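Local coordinates for 433aa long hypothetical phosphoribosylglycinamide formyl transferase (Pyrococcus horikoshii, PDB 2DWC), which is of uncertain function but belongs to the PurT-like ATP-grasp proteins and holds a bound adenosine-5'-diphosphate, at residues Q20-I34 and V77-I90. Sequence-based numbering, arbitrary orientation.
Sequences QKILLLGSGELGKEI and VVEREKPDAIIPEI
K21 grips the C-terminal end of helix 71-81 twice: NZ bonds to E81 OE2 at 2.8 Å, a salt bridge, and to the backbone E81 O at 2.9 Å, in the carbonyl plane. A long, flexible lysine suits this place, since its chain leaves the strand with CG anti to the backbone N (chi1 -177°) and bends at chi3 to bring the ammonium between both oxygens. E81 OE2 is shared with R62, and OE1 binds Y64, so the carboxylate has three partners, K21, R62 and Y64.

D84 closes the start of the strand pair: OD1 accepts K21 N at 2.9 Å through its anti lone pair, while D84 N donates to K21 O. Its OD2 is joined by a water to Q20 NE2; Q20 OE1 turns to G12. Beyond, the parallel strands 21-25 and 85-88 are joined by the backbone hydrogen bonds L23 N to A85 O, I87 N to L23 O and L25 N to I87 O, and just past the strand E89 N to L25 O (2.7 Å).

On the face toward helix 71-81, L23 spreads its branches, CD1 against V77 CG1 (3.7 Å) and CD2 against V78 CG2, with the P83 ring against its CB; L25 CD1 meets I86 CG2 at 3.6 Å. On the other face I87 CD1 touches I22 CB (3.9 Å). G26, with positive phi, begins the glycine-rich turn into helix 29-40 and lies close against E89, whose CG approaches G26 O.

Polar ties at the strand entrance and branched aliphatics on both faces thus join two neighbouring strands of a parallel sheet, 21-25 inside and 85-88 outermost within this chain, consistent with a Rossmann-like preATP-grasp domain.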
loop_
_atom_site.group_PDB
_atom_site.type_symbol
_atom_site.label_atom_id
_atom_site.label_comp_id
_atom_site.label_asym_id
_atom_site.label_seq_id
_atom_site.Cartn_x
_atom_site.Cartn_y
_atom_site.Cartn_z
ATOM N N GLN B 20 -18.337 6.400 -3.378
ATOM C CA GLN B 20 -17.912 7.703 -2.862
ATOM C C GLN B 20 -16.786 8.054 -3.878
ATOM O O GLN B 20 -16.232 7.158 -4.510
ATOM C CB GLN B 20 -17.310 7.614 -1.486
ATOM C CG GLN B 20 -18.412 7.847 -0.439
ATOM C CD GLN B 20 -19.355 6.654 -0.426
ATOM O OE1 GLN B 20 -18.894 5.526 -0.402
ATOM N NE2 GLN B 20 -20.662 6.907 -0.496
ATOM N N LYS B 21 -16.434 9.333 -3.998
ATOM C CA LYS B 21 -15.448 9.722 -5.023
ATOM C C LYS B 21 -14.579 10.889 -4.535
ATOM O O LYS B 21 -15.086 11.844 -3.923
ATOM C CB LYS B 21 -16.215 10.186 -6.291
ATOM C CG LYS B 21 -15.283 10.555 -7.480
ATOM C CD LYS B 21 -16.133 11.233 -8.584
ATOM C CE LYS B 21 -17.118 10.226 -9.154
ATOM N NZ LYS B 21 -17.973 10.860 -10.219
ATOM N N ILE B 22 -13.272 10.766 -4.716
ATOM C CA ILE B 22 -12.406 11.900 -4.376
ATOM C C ILE B 22 -11.847 12.469 -5.665
ATOM O O ILE B 22 -11.693 11.737 -6.640
ATOM C CB ILE B 22 -11.227 11.490 -3.476
ATOM C CG1 ILE B 22 -10.343 10.414 -4.162
ATOM C CG2 ILE B 22 -11.799 11.002 -2.111
ATOM C CD1 ILE B 22 -9.090 10.067 -3.298
ATOM N N LEU B 23 -11.552 13.781 -5.658
ATOM C CA LEU B 23 -11.010 14.462 -6.824
ATOM C C LEU B 23 -9.656 15.026 -6.365
ATOM O O LEU B 23 -9.609 15.919 -5.513
ATOM C CB LEU B 23 -11.954 15.614 -7.263
ATOM C CG LEU B 23 -11.458 16.351 -8.500
ATOM C CD1 LEU B 23 -11.457 15.434 -9.737
ATOM C CD2 LEU B 23 -12.368 17.568 -8.733
ATOM N N LEU B 24 -8.582 14.448 -6.905
ATOM C CA LEU B 24 -7.229 14.898 -6.563
ATOM C C LEU B 24 -6.804 16.045 -7.491
ATOM O O LEU B 24 -6.767 15.851 -8.699
ATOM C CB LEU B 24 -6.232 13.732 -6.740
ATOM C CG LEU B 24 -6.530 12.552 -5.795
ATOM C CD1 LEU B 24 -5.576 11.415 -6.142
ATOM C CD2 LEU B 24 -6.264 12.959 -4.326
ATOM N N LEU B 25 -6.556 17.245 -6.952
ATOM C CA LEU B 25 -6.076 18.359 -7.801
ATOM C C LEU B 25 -4.565 18.360 -7.600
ATOM O O LEU B 25 -4.036 18.955 -6.636
ATOM C CB LEU B 25 -6.737 19.671 -7.394
ATOM C CG LEU B 25 -8.275 19.619 -7.552
ATOM C CD1 LEU B 25 -8.828 21.073 -7.259
ATOM C CD2 LEU B 25 -8.754 19.163 -8.979
ATOM N N GLY B 26 -3.846 17.707 -8.538
ATOM C CA GLY B 26 -2.411 17.514 -8.359
ATOM C C GLY B 26 -2.264 16.016 -8.222
ATOM O O GLY B 26 -2.842 15.402 -7.308
ATOM N N SER B 27 -1.502 15.398 -9.139
ATOM C CA SER B 27 -1.405 13.948 -9.164
ATOM C C SER B 27 0.011 13.440 -9.016
ATOM O O SER B 27 0.395 12.462 -9.652
ATOM C CB SER B 27 -2.007 13.437 -10.491
ATOM O OG SER B 27 -3.388 13.836 -10.582
ATOM N N GLY B 28 0.802 14.137 -8.196
ATOM C CA GLY B 28 2.172 13.680 -7.939
ATOM C C GLY B 28 2.225 12.469 -6.990
ATOM O O GLY B 28 1.212 11.804 -6.737
ATOM N N GLU B 29 3.423 12.201 -6.448
ATOM C CA GLU B 29 3.612 11.047 -5.602
ATOM C C GLU B 29 2.733 11.039 -4.342
ATOM O O GLU B 29 2.384 9.959 -3.871
ATOM C CB GLU B 29 5.095 10.918 -5.223
ATOM C CG GLU B 29 5.673 12.166 -4.552
ATOM C CD GLU B 29 6.416 13.139 -5.510
ATOM O OE1 GLU B 29 5.976 13.415 -6.665
ATOM O OE2 GLU B 29 7.451 13.664 -5.053
ATOM N N LEU B 30 2.430 12.215 -3.794
ATOM C CA LEU B 30 1.607 12.265 -2.597
ATOM C C LEU B 30 0.169 11.874 -2.974
ATOM O O LEU B 30 -0.468 11.056 -2.287
ATOM C CB LEU B 30 1.677 13.688 -1.998
ATOM C CG LEU B 30 3.119 14.153 -1.679
ATOM C CD1 LEU B 30 2.976 15.382 -0.768
ATOM C CD2 LEU B 30 3.964 13.082 -0.959
ATOM N N GLY B 31 -0.305 12.415 -4.084
ATOM C CA GLY B 31 -1.640 12.055 -4.545
ATOM C C GLY B 31 -1.716 10.577 -4.913
ATOM O O GLY B 31 -2.751 9.916 -4.754
ATOM N N LYS B 32 -0.616 10.030 -5.431
ATOM C CA LYS B 32 -0.627 8.607 -5.803
ATOM C C LYS B 32 -0.901 7.728 -4.576
ATOM O O LYS B 32 -1.666 6.751 -4.676
ATOM C CB LYS B 32 0.741 8.216 -6.420
ATOM C CG LYS B 32 0.812 6.790 -6.913
ATOM C CD LYS B 32 2.239 6.539 -7.490
ATOM C CE LYS B 32 2.243 5.320 -8.386
ATOM N NZ LYS B 32 3.657 5.037 -8.856
ATOM N N GLU B 33 -0.242 8.026 -3.443
ATOM C CA GLU B 33 -0.484 7.239 -2.238
ATOM C C GLU B 33 -1.895 7.464 -1.650
ATOM O O GLU B 33 -2.501 6.514 -1.103
ATOM C CB GLU B 33 0.639 7.476 -1.194
ATOM C CG GLU B 33 1.929 6.709 -1.597
ATOM C CD GLU B 33 1.827 5.171 -1.410
ATOM O OE1 GLU B 33 2.697 4.452 -1.989
ATOM O OE2 GLU B 33 0.919 4.669 -0.674
ATOM N N ILE B 34 -2.466 8.664 -1.802
ATOM C CA ILE B 34 -3.856 8.856 -1.347
ATOM C C ILE B 34 -4.747 7.990 -2.276
ATOM O O ILE B 34 -5.686 7.324 -1.843
ATOM C CB ILE B 34 -4.296 10.330 -1.489
ATOM C CG1 ILE B 34 -3.476 11.200 -0.518
ATOM C CG2 ILE B 34 -5.817 10.481 -1.195
ATOM C CD1 ILE B 34 -3.661 12.689 -0.776
ATOM N N VAL B 77 -14.577 20.047 -14.505
ATOM C CA VAL B 77 -14.328 18.751 -13.882
ATOM C C VAL B 77 -15.220 18.549 -12.647
ATOM O O VAL B 77 -15.824 17.492 -12.462
ATOM C CB VAL B 77 -12.837 18.648 -13.448
ATOM C CG1 VAL B 77 -12.615 17.275 -12.754
ATOM C CG2 VAL B 77 -11.925 18.765 -14.706
ATOM N N VAL B 78 -15.280 19.548 -11.790
ATOM C CA VAL B 78 -16.102 19.412 -10.571
ATOM C C VAL B 78 -17.584 19.211 -10.915
ATOM O O VAL B 78 -18.248 18.346 -10.331
ATOM C CB VAL B 78 -15.929 20.642 -9.632
ATOM C CG1 VAL B 78 -16.994 20.591 -8.477
ATOM C CG2 VAL B 78 -14.478 20.650 -9.049
ATOM N N GLU B 79 -18.107 19.943 -11.898
ATOM C CA GLU B 79 -19.496 19.747 -12.234
ATOM C C GLU B 79 -19.762 18.369 -12.810
ATOM O O GLU B 79 -20.830 17.772 -12.599
ATOM C CB GLU B 79 -19.986 20.813 -13.221
ATOM C CG GLU B 79 -20.400 22.080 -12.569
ATOM C CD GLU B 79 -21.643 21.873 -11.660
ATOM O OE1 GLU B 79 -22.576 21.130 -12.048
ATOM O OE2 GLU B 79 -21.657 22.469 -10.566
ATOM N N ARG B 80 -18.814 17.860 -13.592
ATOM C CA ARG B 80 -18.999 16.523 -14.149
ATOM C C ARG B 80 -18.972 15.426 -13.100
ATOM O O ARG B 80 -19.784 14.506 -13.116
ATOM C CB ARG B 80 -17.885 16.223 -15.187
ATOM C CG ARG B 80 -18.089 16.977 -16.522
ATOM C CD ARG B 80 -16.951 16.690 -17.482
ATOM N NE ARG B 80 -16.783 15.256 -17.792
ATOM C CZ ARG B 80 -17.403 14.642 -18.805
ATOM N NH1 ARG B 80 -17.193 13.353 -19.048
ATOM N NH2 ARG B 80 -18.282 15.320 -19.581
ATOM N N GLU B 81 -18.011 15.548 -12.186
ATOM C CA GLU B 81 -17.727 14.500 -11.222
ATOM C C GLU B 81 -18.468 14.546 -9.873
ATOM O O GLU B 81 -18.663 13.489 -9.256
ATOM C CB GLU B 81 -16.213 14.487 -10.975
ATOM C CG GLU B 81 -15.350 14.139 -12.242
ATOM C CD GLU B 81 -15.619 12.722 -12.792
ATOM O OE1 GLU B 81 -15.365 12.471 -14.011
ATOM O OE2 GLU B 81 -16.089 11.870 -12.022
ATOM N N LYS B 82 -18.795 15.757 -9.428
ATOM C CA LYS B 82 -19.519 15.961 -8.149
ATOM C C LYS B 82 -18.931 15.069 -7.086
ATOM O O LYS B 82 -19.598 14.202 -6.508
ATOM C CB LYS B 82 -21.004 15.675 -8.367
ATOM C CG LYS B 82 -21.557 16.570 -9.462
ATOM C CD LYS B 82 -23.088 16.588 -9.490
ATOM C CE LYS B 82 -23.583 17.748 -10.337
ATOM N NZ LYS B 82 -23.381 17.438 -11.766
ATOM N N PRO B 83 -17.642 15.304 -6.773
ATOM C CA PRO B 83 -16.924 14.515 -5.783
ATOM C C PRO B 83 -17.342 14.759 -4.321
ATOM O O PRO B 83 -17.884 15.828 -4.020
ATOM C CB PRO B 83 -15.484 14.924 -6.025
ATOM C CG PRO B 83 -15.568 16.321 -6.358
ATOM C CD PRO B 83 -16.820 16.431 -7.255
ATOM N N ASP B 84 -17.080 13.758 -3.448
ATOM C CA ASP B 84 -17.332 13.919 -1.992
ATOM C C ASP B 84 -16.245 14.752 -1.326
ATOM O O ASP B 84 -16.449 15.284 -0.216
ATOM C CB ASP B 84 -17.394 12.524 -1.339
ATOM C CG ASP B 84 -18.603 11.748 -1.836
ATOM O OD1 ASP B 84 -18.468 10.924 -2.760
ATOM O OD2 ASP B 84 -19.737 12.030 -1.369
ATOM N N ALA B 85 -15.061 14.808 -1.941
ATOM C CA ALA B 85 -13.972 15.641 -1.433
ATOM C C ALA B 85 -13.099 16.072 -2.568
ATOM O O ALA B 85 -12.798 15.257 -3.453
ATOM C CB ALA B 85 -13.111 14.856 -0.401
ATOM N N ILE B 86 -12.721 17.355 -2.549
ATOM C CA ILE B 86 -11.802 17.969 -3.542
ATOM C C ILE B 86 -10.516 18.157 -2.729
ATOM O O ILE B 86 -10.492 18.891 -1.746
ATOM C CB ILE B 86 -12.366 19.308 -3.991
ATOM C CG1 ILE B 86 -13.665 19.035 -4.716
ATOM C CG2 ILE B 86 -11.324 20.053 -4.899
ATOM C CD1 ILE B 86 -14.374 20.335 -5.170
ATOM N N ILE B 87 -9.472 17.451 -3.142
ATOM C CA ILE B 87 -8.193 17.370 -2.434
ATOM C C ILE B 87 -7.058 18.026 -3.183
ATOM O O ILE B 87 -6.460 17.429 -4.091
ATOM C CB ILE B 87 -7.872 15.869 -2.193
ATOM C CG1 ILE B 87 -9.048 15.179 -1.487
ATOM C CG2 ILE B 87 -6.599 15.728 -1.364
ATOM C CD1 ILE B 87 -8.880 13.651 -1.191
ATOM N N PRO B 88 -6.761 19.278 -2.845
ATOM C CA PRO B 88 -5.661 19.999 -3.508
ATOM C C PRO B 88 -4.354 19.397 -3.030
ATOM O O PRO B 88 -4.148 19.263 -1.828
ATOM C CB PRO B 88 -5.820 21.448 -3.025
ATOM C CG PRO B 88 -7.105 21.526 -2.304
ATOM C CD PRO B 88 -7.441 20.113 -1.828
ATOM N N GLU B 89 -3.462 19.028 -3.958
ATOM C CA GLU B 89 -2.199 18.425 -3.583
ATOM C C GLU B 89 -1.041 19.409 -3.759
ATOM O O GLU B 89 0.070 19.185 -3.266
ATOM C CB GLU B 89 -1.993 17.178 -4.425
ATOM C CG GLU B 89 -3.126 16.186 -4.214
ATOM C CD GLU B 89 -2.956 15.431 -2.908
ATOM O OE1 GLU B 89 -2.924 16.056 -1.798
ATOM O OE2 GLU B 89 -2.838 14.200 -2.998
ATOM N N ILE B 90 -1.328 20.514 -4.422
ATOM C CA ILE B 90 -0.345 21.562 -4.632
ATOM C C ILE B 90 -0.934 22.927 -4.350
ATOM O O ILE B 90 -2.141 23.068 -4.171
ATOM C CB ILE B 90 0.169 21.525 -6.061
ATOM C CG1 ILE B 90 -0.987 21.636 -7.058
ATOM C CG2 ILE B 90 0.893 20.229 -6.265
ATOM C CD1 ILE B 90 -0.526 21.924 -8.481
HETATM O O HOH W 1 -21.203 9.912 -0.316
#